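Local structure of pullulanase (Bacillus acidopullulyticus, 2WAN) at residues A[170-175]-A[203-208]; A[210-215]-A[227-232]; A[377-382]-A[390-395]. The protein probably hydrolyses the alpha-1,6-glucosidic linkages of pullulan and of branched starch polysaccharides, acting as a debranching glycoside hydrolase. One frame throughout, in Å; residues are numbered along the deposited sequence.

Contact 1 of 3, residues A[170-175]-A[203-208]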
loop_
_atom_site.group_PDB
_atom_site.type_symbol
_atom_site.label_atom_id
_atom_site.label_comp_id
_atom_site.label_asym_id
_atom_site.label_seq_id
_atom_site.Cartn_x
_atom_site.Cartn_y
_atom_site.Cartn_z
ATOM N N GLY A 170 27.055 20.992 21.965
ATOM C CA GLY A 170 27.836 21.512 23.088
ATOM C C GLY A 170 27.026 21.557 24.360
ATOM O O GLY A 170 25.981 20.902 24.456
ATOM N N ASP A 171 27.502 22.330 25.333
ATOM C CA ASP A 171 26.807 22.470 26.619
ATOM C C ASP A 171 25.781 23.618 26.604
ATOM O O ASP A 171 25.223 23.999 27.643
ATOM C CB ASP A 171 27.800 22.597 27.781
ATOM C CG ASP A 171 28.724 23.796 27.647
ATOM O OD1 ASP A 171 28.511 24.643 26.762
ATOM O OD2 ASP A 171 29.677 23.893 28.442
ATOM N N LEU A 172 25.544 24.152 25.410
ATOM C CA LEU A 172 24.540 25.184 25.185
ATOM C C LEU A 172 23.256 24.613 24.594
ATOM O O LEU A 172 22.322 25.365 24.299
ATOM C CB LEU A 172 25.086 26.274 24.256
ATOM C CG LEU A 172 26.014 25.954 23.074
ATOM C CD1 LEU A 172 25.455 24.913 22.118
ATOM C CD2 LEU A 172 26.332 27.229 22.328
ATOM N N GLN A 173 23.218 23.292 24.415
ATOM C CA GLN A 173 22.123 22.645 23.691
ATOM C C GLN A 173 20.789 22.634 24.439
ATOM O O GLN A 173 19.736 22.839 23.833
ATOM C CB GLN A 173 22.512 21.239 23.239
ATOM C CG GLN A 173 23.000 21.200 21.799
ATOM C CD GLN A 173 23.259 19.792 21.314
ATOM O OE1 GLN A 173 22.491 19.241 20.526
ATOM N NE2 GLN A 173 24.336 19.197 21.794
ATOM N N GLN A 174 20.846 22.396 25.746
ATOM C CA GLN A 174 19.658 22.434 26.594
ATOM C C GLN A 174 19.085 23.840 26.649
ATOM O O GLN A 174 17.871 24.024 26.503
ATOM C CB GLN A 174 19.970 21.922 28.000
ATOM C CG GLN A 174 20.181 20.421 28.050
ATOM C CD GLN A 174 20.362 19.891 29.452
ATOM O OE1 GLN A 174 19.979 18.763 29.741
ATOM N NE2 GLN A 174 20.956 20.696 30.329
ATOM N N ALA A 175 19.968 24.822 26.831
ATOM C CA ALA A 175 19.604 26.242 26.822
ATOM C C ALA A 175 18.986 26.703 25.493
ATOM O O ALA A 175 18.387 27.777 25.418
ATOM C CB ALA A 175 20.813 27.096 27.173
ATOM N N GLY A 203 19.516 31.715 18.282
ATOM C CA GLY A 203 18.809 31.378 19.506
ATOM C C GLY A 203 19.263 32.303 20.609
ATOM O O GLY A 203 20.339 32.895 20.520
ATOM N N THR A 204 18.443 32.434 21.647
ATOM C CA THR A 204 18.786 33.278 22.789
ATOM C C THR A 204 19.387 32.443 23.909
ATOM O O THR A 204 18.815 31.436 24.323
ATOM C CB THR A 204 17.566 34.083 23.303
ATOM O OG1 THR A 204 16.896 34.683 22.189
ATOM C CG2 THR A 204 18.010 35.179 24.270
ATOM N N LEU A 205 20.552 32.878 24.378
ATOM C CA LEU A 205 21.298 32.195 25.425
ATOM C C LEU A 205 21.373 33.048 26.686
ATOM O O LEU A 205 21.637 34.246 26.600
ATOM C CB LEU A 205 22.715 31.881 24.927
ATOM C CG LEU A 205 23.187 30.454 24.600
ATOM C CD1 LEU A 205 22.061 29.446 24.422
ATOM C CD2 LEU A 205 24.117 30.462 23.386
ATOM N N PRO A 206 21.138 32.436 27.864
ATOM C CA PRO A 206 21.383 33.146 29.123
ATOM C C PRO A 206 22.873 33.435 29.318
ATOM O O PRO A 206 23.718 32.766 28.708
ATOM C CB PRO A 206 20.890 32.158 30.190
ATOM C CG PRO A 206 19.959 31.233 29.465
ATOM C CD PRO A 206 20.546 31.104 28.093
ATOM N N ALA A 207 23.185 34.423 30.155
ATOM C CA ALA A 207 24.567 34.771 30.487
ATOM C C ALA A 207 25.381 33.547 30.908
ATOM O O ALA A 207 24.843 32.619 31.519
ATOM C CB ALA A 207 24.595 35.822 31.586
ATOM N N GLY A 208 26.670 33.545 30.572
ATOM C CA GLY A 208 27.581 32.487 31.015
ATOM C C GLY A 208 28.585 32.034 29.973
ATOM O O GLY A 208 28.616 32.555 28.858
#
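Leu-205 meets Leu-172 and Ala-175 through one methyl each, and this forked contact pins a loop against the edge of the hydrophobic interior of the X25 domain, between its two antiparallel sheets. Residues 170-173 form a type I beta turn directly after strand 166-170, and the chain then takes up helical backbone angles as far as Ala-175. Facing it is the end of strand 198-205, where the chain leaves one sheet on its way to strand 208-216 of the other.

The two leucines cross obliquely and touch only at their branch ends, Leu-172 CD2 lying 4.1 Å from Leu-205 CD2. Leu-172 reaches there with CG in the crowded position between its backbone N and carbonyl carbon (chi1 37°), its CB already aimed at the strand. The CB of Leu-205 points neither at the turn nor away from it, and the two methyls beyond CG make the approach: while CD2 turns to Leu-172, CD1 presses on Ala-175 CB at 3.8 Å. The side-chain contacts are all apolar, and the two segments bury a modest 167 Å² between them.

Around the pair, Phe-242 of strand 238-245 and Leu-231 of strand 223-233 each touch both leucines, so that side chains from both sheets close over the same cluster. Leu-172 of the turn thus joins Leu-205, Leu-231 and Phe-242 of the strands in one apolar group.

Towards the surface the packing gives out with the proline that follows the strand. Ala-175 CB, which faces the strand, makes its second apolar contact with the ring there, meeting Pro-206 CD at 4.1 Å.

Contact 2 of 3, residues A[210-215]-A[227-232]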
loop_
_atom_site.group_PDB
_atom_site.type_symbol
_atom_site.label_atom_id
_atom_site.label_comp_id
_atom_site.label_asym_id
_atom_site.label_seq_id
_atom_site.Cartn_x
_atom_site.Cartn_y
_atom_site.Cartn_z
ATOM N N TYR A 210 30.161 28.977 27.593
ATOM C CA TYR A 210 29.691 27.779 26.889
ATOM C C TYR A 210 30.779 27.191 26.001
ATOM O O TYR A 210 31.785 27.839 25.732
ATOM C CB TYR A 210 28.495 28.123 26.002
ATOM C CG TYR A 210 27.285 28.654 26.736
ATOM C CD1 TYR A 210 26.317 27.786 27.241
ATOM C CD2 TYR A 210 27.101 30.027 26.911
ATOM C CE1 TYR A 210 25.192 28.273 27.910
ATOM C CE2 TYR A 210 25.984 30.525 27.580
ATOM C CZ TYR A 210 25.035 29.645 28.074
ATOM O OH TYR A 210 23.931 30.133 28.734
ATOM N N GLN A 211 30.566 25.961 25.548
ATOM C CA GLN A 211 31.415 25.366 24.521
ATOM C C GLN A 211 30.566 24.755 23.429
ATOM O O GLN A 211 29.513 24.184 23.708
ATOM C CB GLN A 211 32.324 24.294 25.112
ATOM C CG GLN A 211 33.605 24.824 25.708
ATOM C CD GLN A 211 34.572 23.707 26.025
ATOM O OE1 GLN A 211 35.723 23.946 26.369
ATOM N NE2 GLN A 211 34.108 22.476 25.894
ATOM N N TYR A 212 31.023 24.868 22.183
ATOM C CA TYR A 212 30.302 24.250 21.081
ATOM C C TYR A 212 31.175 23.795 19.909
ATOM O O TYR A 212 32.349 24.188 19.780
ATOM C CB TYR A 212 29.193 25.177 20.579
ATOM C CG TYR A 212 29.712 26.294 19.713
ATOM C CD1 TYR A 212 29.800 26.137 18.329
ATOM C CD2 TYR A 212 30.132 27.503 20.272
ATOM C CE1 TYR A 212 30.284 27.157 17.515
ATOM C CE2 TYR A 212 30.625 28.532 19.467
ATOM C CZ TYR A 212 30.692 28.346 18.088
ATOM O OH TYR A 212 31.172 29.339 17.268
ATOM N N LYS A 213 30.562 22.955 19.073
ATOM C CA LYS A 213 31.071 22.539 17.780
ATOM C C LYS A 213 29.881 22.415 16.818
ATOM O O LYS A 213 28.717 22.617 17.207
ATOM C CB LYS A 213 31.773 21.175 17.865
ATOM C CG LYS A 213 32.981 21.108 18.782
ATOM C CD LYS A 213 33.826 19.895 18.452
ATOM C CE LYS A 213 34.745 20.201 17.273
ATOM N NZ LYS A 213 35.584 19.049 16.873
ATOM N N ILE A 214 30.187 22.080 15.571
ATOM C CA ILE A 214 29.173 21.681 14.603
ATOM C C ILE A 214 29.443 20.229 14.238
ATOM O O ILE A 214 30.523 19.904 13.715
ATOM C CB ILE A 214 29.205 22.585 13.332
ATOM C CG1 ILE A 214 28.881 24.052 13.672
ATOM C CG2 ILE A 214 28.290 22.044 12.231
ATOM C CD1 ILE A 214 27.456 24.333 14.123
ATOM N N ALA A 215 28.476 19.352 14.527
ATOM C CA ALA A 215 28.589 17.937 14.178
ATOM C C ALA A 215 27.766 17.640 12.943
ATOM O O ALA A 215 26.648 18.138 12.804
ATOM C CB ALA A 215 28.144 17.048 15.347
ATOM N N ASN A 227 38.834 21.996 17.349
ATOM C CA ASN A 227 38.658 21.957 18.794
ATOM C C ASN A 227 37.302 22.508 19.208
ATOM O O ASN A 227 36.609 23.132 18.398
ATOM C CB ASN A 227 39.775 22.762 19.477
ATOM C CG ASN A 227 41.175 22.227 19.160
ATOM O OD1 ASN A 227 41.425 21.018 19.189
ATOM N ND2 ASN A 227 42.096 23.140 18.868
ATOM N N ASN A 228 36.925 22.287 20.468
ATOM C CA ASN A 228 35.744 22.937 21.035
ATOM C C ASN A 228 35.911 24.460 21.007
ATOM O O ASN A 228 37.009 24.977 21.260
ATOM C CB ASN A 228 35.488 22.473 22.484
ATOM C CG ASN A 228 35.281 20.966 22.607
ATOM O OD1 ASN A 228 35.666 20.355 23.613
ATOM N ND2 ASN A 228 34.687 20.360 21.592
ATOM N N VAL A 229 34.828 25.176 20.703
ATOM C CA VAL A 229 34.862 26.640 20.664
ATOM C C VAL A 229 34.286 27.219 21.956
ATOM O O VAL A 229 33.186 26.839 22.378
ATOM C CB VAL A 229 34.089 27.219 19.439
ATOM C CG1 VAL A 229 34.167 28.746 19.423
ATOM C CG2 VAL A 229 34.638 26.665 18.135
ATOM N N SER A 230 35.031 28.137 22.574
ATOM C CA SER A 230 34.573 28.856 23.774
ATOM C C SER A 230 33.705 30.055 23.419
ATOM O O SER A 230 34.051 30.841 22.532
ATOM C CB SER A 230 35.762 29.332 24.617
ATOM O OG SER A 230 36.531 28.231 25.065
ATOM N N LEU A 231 32.593 30.187 24.141
ATOM C CA LEU A 231 31.624 31.267 23.948
ATOM C C LEU A 231 31.167 31.817 25.300
ATOM O O LEU A 231 30.549 31.099 26.092
ATOM C CB LEU A 231 30.411 30.763 23.146
ATOM C CG LEU A 231 29.162 31.647 23.000
ATOM C CD1 LEU A 231 29.397 32.763 22.007
ATOM C CD2 LEU A 231 27.967 30.817 22.568
ATOM N N THR A 232 31.475 33.085 25.562
ATOM C CA THR A 232 30.969 33.753 26.758
ATOM C C THR A 232 29.828 34.705 26.389
ATOM O O THR A 232 29.974 35.558 25.513
ATOM C CB THR A 232 32.081 34.496 27.543
ATOM O OG1 THR A 232 32.727 35.438 26.684
ATOM C CG2 THR A 232 33.118 33.523 28.052
#
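Tyr-212 and Val-229 are brought together by two complementary torsions: the tyrosine CG stands between its backbone N and carbonyl carbon (chi1 78°), while Val-229 CG1 is anti to its own backbone N (chi1 -179°). The two side chains lie side by side, pointing the same way from one face of the sheet. Val-229 CB sits over a face of the ring, offset toward the rim, and makes a CH-pi contact 3.9 Å from the ring centroid of Tyr-212. Its methyl CG1 follows the rim outward and lies 3.5 Å from Tyr-212 CE2. Leu-231 joins the same face of the sheet and brings its CB to the edge of this ring, near the ring plane.

Tyr-210 holds the next position on that face, its CB opposite Leu-231 CB at 4.3 Å and the Leu-231 carbonyl oxygen near the plane of its ring. Both phenol hydroxyls are held by residues beyond the pair of strands, Tyr-210 OH by Pro-206 O and Tyr-212 OH by Asp-253 OD1.

The backbones supply the frame. Tyr-210 with Leu-231 and Tyr-212 with Val-229 are hydrogen-bonded pairs, each closed by two bonds; Val-229 N to Tyr-212 O, for example, measures 2.8 Å. Between them, the non-hydrogen-bonded pair Gln-211 and Ser-230 puts Gln-211 CA 3.1 Å from Val-229 O in a CA-H...O contact.

On the Gln-211 side, the amide of Asn-228 packs on the aliphatic part of Lys-213, with ND2 3.3 Å from Lys-213 CD. The ammonium runs on to Ser-223 OG and Pro-225 O, tying the strand to the part of strand 223-233 that precedes the corner at Asn-227. The alternating hydrogen-bonded and non-hydrogen-bonded pairs are those of an antiparallel beta hairpin, here strands 208-216 and 223-233 of the X25 domain.

Contact 3 of 3, residues A[377-382]-A[390-395]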
loop_
_atom_site.group_PDB
_atom_site.type_symbol
_atom_site.label_atom_id
_atom_site.label_comp_id
_atom_site.label_asym_id
_atom_site.label_seq_id
_atom_site.Cartn_x
_atom_site.Cartn_y
_atom_site.Cartn_z
ATOM N N TYR A 377 -9.585 -2.045 -32.411
ATOM C CA TYR A 377 -8.396 -2.078 -31.557
ATOM C C TYR A 377 -7.526 -0.861 -31.835
ATOM O O TYR A 377 -7.582 -0.276 -32.931
ATOM C CB TYR A 377 -7.604 -3.379 -31.757
ATOM C CG TYR A 377 -8.391 -4.611 -31.354
ATOM C CD1 TYR A 377 -9.279 -5.241 -32.255
ATOM C CD2 TYR A 377 -8.288 -5.129 -30.061
ATOM C CE1 TYR A 377 -10.012 -6.370 -31.883
ATOM C CE2 TYR A 377 -9.028 -6.257 -29.678
ATOM C CZ TYR A 377 -9.881 -6.875 -30.588
ATOM O OH TYR A 377 -10.597 -7.995 -30.191
ATOM N N TYR A 378 -6.731 -0.452 -30.853
ATOM C CA TYR A 378 -5.886 0.715 -31.075
ATOM C C TYR A 378 -4.620 0.731 -30.235
ATOM O O TYR A 378 -4.486 0.010 -29.229
ATOM C CB TYR A 378 -6.655 2.024 -30.838
ATOM C CG TYR A 378 -6.940 2.422 -29.378
ATOM C CD1 TYR A 378 -7.861 1.711 -28.603
ATOM C CD2 TYR A 378 -6.310 3.539 -28.803
ATOM C CE1 TYR A 378 -8.141 2.090 -27.287
ATOM C CE2 TYR A 378 -6.586 3.935 -27.479
ATOM C CZ TYR A 378 -7.510 3.206 -26.739
ATOM O OH TYR A 378 -7.823 3.577 -25.466
ATOM N N LEU A 379 -3.682 1.540 -30.707
ATOM C CA LEU A 379 -2.442 1.831 -29.996
ATOM C C LEU A 379 -2.139 3.300 -30.182
ATOM O O LEU A 379 -2.614 3.928 -31.159
ATOM C CB LEU A 379 -1.277 1.037 -30.586
ATOM C CG LEU A 379 -1.213 -0.468 -30.312
ATOM C CD1 LEU A 379 -0.158 -1.141 -31.181
ATOM C CD2 LEU A 379 -0.955 -0.727 -28.815
ATOM N N TYR A 380 -1.357 3.855 -29.252
ATOM C CA TYR A 380 -0.706 5.166 -29.468
ATOM C C TYR A 380 0.716 4.976 -29.966
ATOM O O TYR A 380 1.453 4.134 -29.466
ATOM C CB TYR A 380 -0.694 6.025 -28.186
ATOM C CG TYR A 380 -2.072 6.352 -27.647
ATOM C CD1 TYR A 380 -3.035 6.978 -28.453
ATOM C CD2 TYR A 380 -2.408 6.069 -26.317
ATOM C CE1 TYR A 380 -4.302 7.285 -27.955
ATOM C CE2 TYR A 380 -3.660 6.400 -25.805
ATOM C CZ TYR A 380 -4.607 6.986 -26.635
ATOM O OH TYR A 380 -5.850 7.293 -26.145
ATOM N N GLN A 381 1.092 5.776 -30.959
ATOM C CA GLN A 381 2.457 5.794 -31.447
ATOM C C GLN A 381 3.085 7.111 -30.993
ATOM O O GLN A 381 2.645 8.200 -31.379
ATOM C CB GLN A 381 2.475 5.630 -32.963
ATOM C CG GLN A 381 3.896 5.535 -33.543
ATOM C CD GLN A 381 3.888 5.311 -35.044
ATOM O OE1 GLN A 381 4.147 4.211 -35.515
ATOM N NE2 GLN A 381 3.561 6.350 -35.794
ATOM N N VAL A 382 4.077 6.999 -30.117
ATOM C CA VAL A 382 4.590 8.156 -29.392
ATOM C C VAL A 382 6.050 8.378 -29.734
ATOM O O VAL A 382 6.881 7.484 -29.547
ATOM C CB VAL A 382 4.465 7.967 -27.846
ATOM C CG1 VAL A 382 4.942 9.208 -27.117
ATOM C CG2 VAL A 382 3.015 7.645 -27.444
ATOM N N THR A 390 5.254 2.223 -29.768
ATOM C CA THR A 390 3.798 2.128 -29.613
ATOM C C THR A 390 3.466 1.694 -28.189
ATOM O O THR A 390 4.250 0.985 -27.542
ATOM C CB THR A 390 3.151 1.146 -30.610
ATOM O OG1 THR A 390 3.733 -0.144 -30.443
ATOM C CG2 THR A 390 3.378 1.607 -32.052
ATOM N N ALA A 391 2.298 2.105 -27.715
ATOM C CA ALA A 391 1.872 1.772 -26.351
ATOM C C ALA A 391 0.364 1.544 -26.321
ATOM O O ALA A 391 -0.399 2.163 -27.078
ATOM C CB ALA A 391 2.270 2.880 -25.383
ATOM N N VAL A 392 -0.048 0.619 -25.464
ATOM C CA VAL A 392 -1.459 0.444 -25.125
ATOM C C VAL A 392 -1.857 1.595 -24.188
ATOM O O VAL A 392 -1.101 1.973 -23.282
ATOM C CB VAL A 392 -1.708 -0.954 -24.478
ATOM C CG1 VAL A 392 -3.189 -1.108 -24.000
ATOM C CG2 VAL A 392 -1.337 -2.071 -25.443
ATOM N N ASP A 393 -3.026 2.180 -24.439
ATOM C CA ASP A 393 -3.585 3.209 -23.584
ATOM C C ASP A 393 -3.646 2.720 -22.122
ATOM O O ASP A 393 -4.316 1.731 -21.853
ATOM C CB ASP A 393 -5.000 3.513 -24.068
ATOM C CG ASP A 393 -5.551 4.819 -23.524
ATOM O OD1 ASP A 393 -5.104 5.267 -22.456
ATOM O OD2 ASP A 393 -6.435 5.424 -24.200
ATOM N N PRO A 394 -2.968 3.422 -21.181
ATOM C CA PRO A 394 -3.076 3.037 -19.760
ATOM C C PRO A 394 -4.521 3.053 -19.250
ATOM O O PRO A 394 -4.837 2.382 -18.255
ATOM C CB PRO A 394 -2.253 4.121 -19.046
ATOM C CG PRO A 394 -1.210 4.493 -20.052
ATOM C CD PRO A 394 -2.001 4.527 -21.357
ATOM N N TYR A 395 -5.379 3.813 -19.928
ATOM C CA TYR A 395 -6.790 3.902 -19.570
ATOM C C TYR A 395 -7.707 2.935 -20.337
ATOM O O TYR A 395 -8.917 3.025 -20.176
ATOM C CB TYR A 395 -7.298 5.348 -19.748
ATOM C CG TYR A 395 -6.916 6.288 -18.625
ATOM C CD1 TYR A 395 -5.616 6.806 -18.530
ATOM C CD2 TYR A 395 -7.854 6.653 -17.642
ATOM C CE1 TYR A 395 -5.249 7.684 -17.495
ATOM C CE2 TYR A 395 -7.501 7.528 -16.593
ATOM C CZ TYR A 395 -6.191 8.042 -16.538
ATOM O OH TYR A 395 -5.816 8.870 -15.508
HETATM O O HOH W 1 -4.687 1.268 -26.674
#
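Asp-393 OD2 is gripped by two phenols, Tyr-378 OH at 2.6 Å from it and Tyr-380 OH at 2.8 Å from it. They arrive from opposite faces of the carboxylate plane: Tyr-378 on the anti side, 28° out of plane, and Tyr-380 from well above it. The tyrosine rings are turned steeply to the carboxylate, that of Tyr-378 almost perpendicular at 86°. Two hydroxyl donors on one oxygen would be expected to stabilise the carboxylate as an anion.

Asp-393 CG lies anti to its backbone N (chi1 -164°), which brings the carboxylate carbon toward the two phenols. Its other oxygen, OD1, accepts from Tyr-395 N at 2.9 Å, an Asx turn that holds the carboxylate against the chain just after it. A water then ties the two backbones, donating to Tyr-378 O and accepting from Asp-393 N, while its oxygen rests over the centre of one face of the Tyr-378 ring.

One step back, Tyr-380 and Ala-391 form a hydrogen-bonded antiparallel pair, with Ala-391 N 2.8 Å from Tyr-380 O. Leu-379 packs beside them, its CD2 3.7 Å from Val-392 CG2.

This hairpin belongs to the CBM48 domain. Strand 377-383 is flanked by strand 338-344, and Phe-329 of strand 326-332 meets the Tyr-378 ring edge-to-face. Helix 564-568 also packs here, bringing the hairpin up against the catalytic domain: its Asp-564 OD1 takes the N-H of Val-392 and its Lys-567 NZ bonds to Thr-390 O.

Overall arrangement
Contacts 1 and 2 are parts of one X25 domain: their centres are 11 Å apart, and they touch directly. Asp-171 OD1 in the turn of contact 1 makes a probable hydrogen bond to Gln-211 N of contact 2 at 2.7 Å, and Leu-172 CB packs on Tyr-210 CD1 at 3.6 Å. Contact 3 stands apart in the CBM48 domain, its centre about 64 Å from that of contact 1, with nearest atoms about 44 Å away in contact 2. It packs on helix 564-568 of the catalytic domain, whose eight-stranded parallel barrel, as in related amylases, probably carries the active site. An acetate ion, probably from crystallisation, lies about 3 Å from the Leu-379 side chain.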